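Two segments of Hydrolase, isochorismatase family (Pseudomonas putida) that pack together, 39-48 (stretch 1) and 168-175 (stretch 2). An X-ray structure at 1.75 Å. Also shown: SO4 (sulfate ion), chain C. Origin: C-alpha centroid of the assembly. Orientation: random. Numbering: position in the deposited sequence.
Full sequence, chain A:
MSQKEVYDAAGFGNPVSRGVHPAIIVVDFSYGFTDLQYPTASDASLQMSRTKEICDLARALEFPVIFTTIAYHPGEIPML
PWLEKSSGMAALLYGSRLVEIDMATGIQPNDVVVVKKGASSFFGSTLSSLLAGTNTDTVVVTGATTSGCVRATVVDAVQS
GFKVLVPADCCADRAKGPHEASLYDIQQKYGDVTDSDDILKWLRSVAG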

# COMPACT_ATOMS: atom_id res chain seq x y z
N PRO A 39 1.24 23.52 -20.55
CA PRO A 39 0.17 24.07 -19.70
C PRO A 39 0.31 23.73 -18.21
O PRO A 39 -0.14 24.50 -17.37
CB PRO A 39 -1.10 23.43 -20.26
CG PRO A 39 -0.77 23.04 -21.65
CD PRO A 39 0.70 22.78 -21.71
N THR A 40 0.92 22.58 -17.90
CA THR A 40 1.03 22.12 -16.52
C THR A 40 2.26 22.66 -15.78
O THR A 40 2.45 22.37 -14.60
CB THR A 40 1.02 20.58 -16.44
OG1 THR A 40 1.93 20.04 -17.41
CG2 THR A 40 -0.39 20.04 -16.71
N ALA A 41 3.07 23.46 -16.46
CA ALA A 41 4.37 23.85 -15.92
C ALA A 41 4.38 25.11 -15.05
O ALA A 41 3.46 25.94 -15.12
CB ALA A 41 5.40 23.97 -17.03
N SER A 42 5.42 25.23 -14.24
CA SER A 42 5.67 26.40 -13.40
C SER A 42 7.12 26.84 -13.60
O SER A 42 7.94 26.07 -14.11
CB SER A 42 5.48 26.03 -11.93
OG SER A 42 4.17 25.55 -11.67
N ASP A 43 7.43 28.07 -13.20
CA ASP A 43 8.83 28.51 -13.17
C ASP A 43 9.53 27.85 -11.98
O ASP A 43 9.26 28.16 -10.82
CB ASP A 43 8.93 30.04 -13.08
CG ASP A 43 10.37 30.54 -12.99
OD1 ASP A 43 11.33 29.76 -13.22
OD2 ASP A 43 10.56 31.75 -12.69
N ALA A 44 10.44 26.93 -12.30
CA ALA A 44 11.16 26.17 -11.30
C ALA A 44 12.67 26.33 -11.43
O ALA A 44 13.44 25.55 -10.88
CB ALA A 44 10.76 24.69 -11.38
N SER A 45 13.10 27.37 -12.14
CA SER A 45 14.53 27.54 -12.44
C SER A 45 15.42 27.63 -11.20
O SER A 45 16.41 26.90 -11.09
CB SER A 45 14.77 28.71 -13.39
OG SER A 45 14.25 29.91 -12.85
N LEU A 46 15.08 28.51 -10.25
CA LEU A 46 15.86 28.67 -9.02
C LEU A 46 15.82 27.42 -8.16
O LEU A 46 16.83 27.00 -7.58
CB LEU A 46 15.37 29.87 -8.21
CG LEU A 46 15.52 31.27 -8.82
CD1 LEU A 46 14.87 32.31 -7.92
CD2 LEU A 46 16.99 31.60 -9.06
N GLN A 47 14.63 26.82 -8.08
CA GLN A 47 14.39 25.63 -7.27
C GLN A 47 15.22 24.44 -7.76
O GLN A 47 15.77 23.69 -6.95
CB GLN A 47 12.90 25.30 -7.28
CG GLN A 47 12.05 26.28 -6.47
CD GLN A 47 11.53 27.47 -7.25
OE1 GLN A 47 10.70 28.24 -6.74
NE2 GLN A 47 11.97 27.63 -8.50
N MET A 48 15.32 24.30 -9.08
CA MET A 48 16.09 23.21 -9.69
C MET A 48 17.59 23.37 -9.46
O MET A 48 18.29 22.38 -9.27
CB MET A 48 15.79 23.07 -11.19
CG MET A 48 14.45 22.40 -11.48
SD MET A 48 14.17 22.03 -13.21
CE MET A 48 14.06 23.67 -13.93
N ALA A 168 12.35 24.81 1.46
CA ALA A 168 11.32 25.61 0.80
C ALA A 168 11.79 26.20 -0.53
O ALA A 168 11.01 26.30 -1.48
CB ALA A 168 10.84 26.72 1.73
N ASP A 169 13.08 26.55 -0.59
CA ASP A 169 13.66 27.12 -1.81
C ASP A 169 13.94 26.08 -2.90
O ASP A 169 14.53 26.41 -3.93
CB ASP A 169 14.91 27.95 -1.48
CG ASP A 169 16.03 27.13 -0.85
OD1 ASP A 169 17.21 27.51 -1.04
OD2 ASP A 169 15.75 26.12 -0.18
N CYS A 170 13.51 24.84 -2.67
CA CYS A 170 13.61 23.76 -3.65
C CYS A 170 12.23 23.28 -4.12
O CYS A 170 12.12 22.33 -4.90
CB CYS A 170 14.35 22.57 -3.04
SG CYS A 170 16.09 22.90 -2.72
N CYS A 171 11.20 23.96 -3.64
CA CYS A 171 9.83 23.61 -3.95
C CYS A 171 9.20 24.70 -4.81
O CYS A 171 9.21 25.87 -4.44
CB CYS A 171 9.05 23.42 -2.65
SG CYS A 171 9.63 22.03 -1.64
N ALA A 172 8.67 24.30 -5.97
CA ALA A 172 8.03 25.24 -6.90
C ALA A 172 6.52 25.02 -6.94
O ALA A 172 6.05 23.89 -6.76
CB ALA A 172 8.64 25.08 -8.29
N ASP A 173 5.77 26.08 -7.17
CA ASP A 173 4.32 25.97 -7.33
C ASP A 173 3.78 26.99 -8.34
O ASP A 173 4.53 27.88 -8.81
CB ASP A 173 3.63 26.12 -5.97
CG ASP A 173 2.32 25.34 -5.89
OD1 ASP A 173 1.67 25.15 -6.94
OD2 ASP A 173 1.94 24.92 -4.77
N ARG A 174 2.50 26.84 -8.68
CA ARG A 174 1.82 27.68 -9.67
C ARG A 174 1.40 29.03 -9.12
O ARG A 174 1.15 29.95 -9.88
CB ARG A 174 0.57 26.96 -10.19
CG ARG A 174 0.92 25.74 -11.00
CD ARG A 174 -0.29 24.97 -11.50
NE ARG A 174 0.19 23.78 -12.19
CZ ARG A 174 0.39 22.61 -11.61
NH1 ARG A 174 0.11 22.44 -10.31
NH2 ARG A 174 0.86 21.59 -12.32
N ALA A 175 1.30 29.12 -7.80
CA ALA A 175 0.85 30.33 -7.11
C ALA A 175 1.36 30.33 -5.69
O ALA A 175 1.59 29.27 -5.10
CB ALA A 175 -0.67 30.42 -7.14
S SO4 C . 0.94 18.82 -9.07
O1 SO4 C . 1.17 19.86 -10.11
O2 SO4 C . 1.96 18.91 -8.02
O3 SO4 C . -0.39 19.02 -8.46
O4 SO4 C . 0.98 17.46 -9.68
O HOH W 1 0.70 25.09 -14.63
O HOH W 2 5.34 29.50 -11.52

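A single direct hydrogen bond joins these two stretches, and it reaches from a side chain to a backbone carbonyl: Arg174 NH2 donates to Thr40 O at 2.9 Å. The guanidinium carries the polar chemistry at this end of the contact. Arg174 NE donates to water 1 at 2.8 Å, and that water in turn donates to Pro39 O and Ala41 O, each at 2.9 Å. The rule to read here is that a long side chain anchored on one stretch can satisfy carbonyls of the other both directly and through solvent. Arg174 NH1 and NH2 each donate to sulfate O1 at 2.8 Å; the anion is probably from the crystallisation liquor, and its O1 lies at the guanidinium edge, near its plane, as does Thr40 O. The CA-to-CB bond of Arg174 points sideways, but an extended chain, with chi2 and chi3 both t, brings its end nearer to the loop.

The backbones run antiparallel in register, Ser42 beside Arg174, Ala44 beside Ala172 and Gln47 beside Cys170, yet no backbone hydrogen bond crosses between them. Small side chains fill the middle. Ser42 points toward stretch 2 and sets OG 3.3 Å from Arg174 CG, a packing contact against the aliphatic part of the arginine. Ala172 points toward stretch 1, and its CB meets Ala44 CB at 3.8 Å: two methyls suffice where Ala44 CA and Ala172 CA lie 5.5 Å apart. Water 2 bridges the backbones nearby, accepting from Asp43 N at 3.0 Å and donating to Asp173 O at 3.3 Å.

At the far end the helix begins. Ala44 is its N-cap residue and brings no polar side chain; just before it, Asp43 OD1 accepts from Ser45 N at 3.2 Å and Ser45 OG at 2.9 Å. Within the first turn, Gln47 lays its aliphatic portion along stretch 2, with CG 3.5 Å from Cys171 O, while its CA makes a CA-H...O contact with Asp169 O at 3.4 Å. Gln47 CA and Cys170 CA come within 4.1 Å here, the closest of the three register pairs.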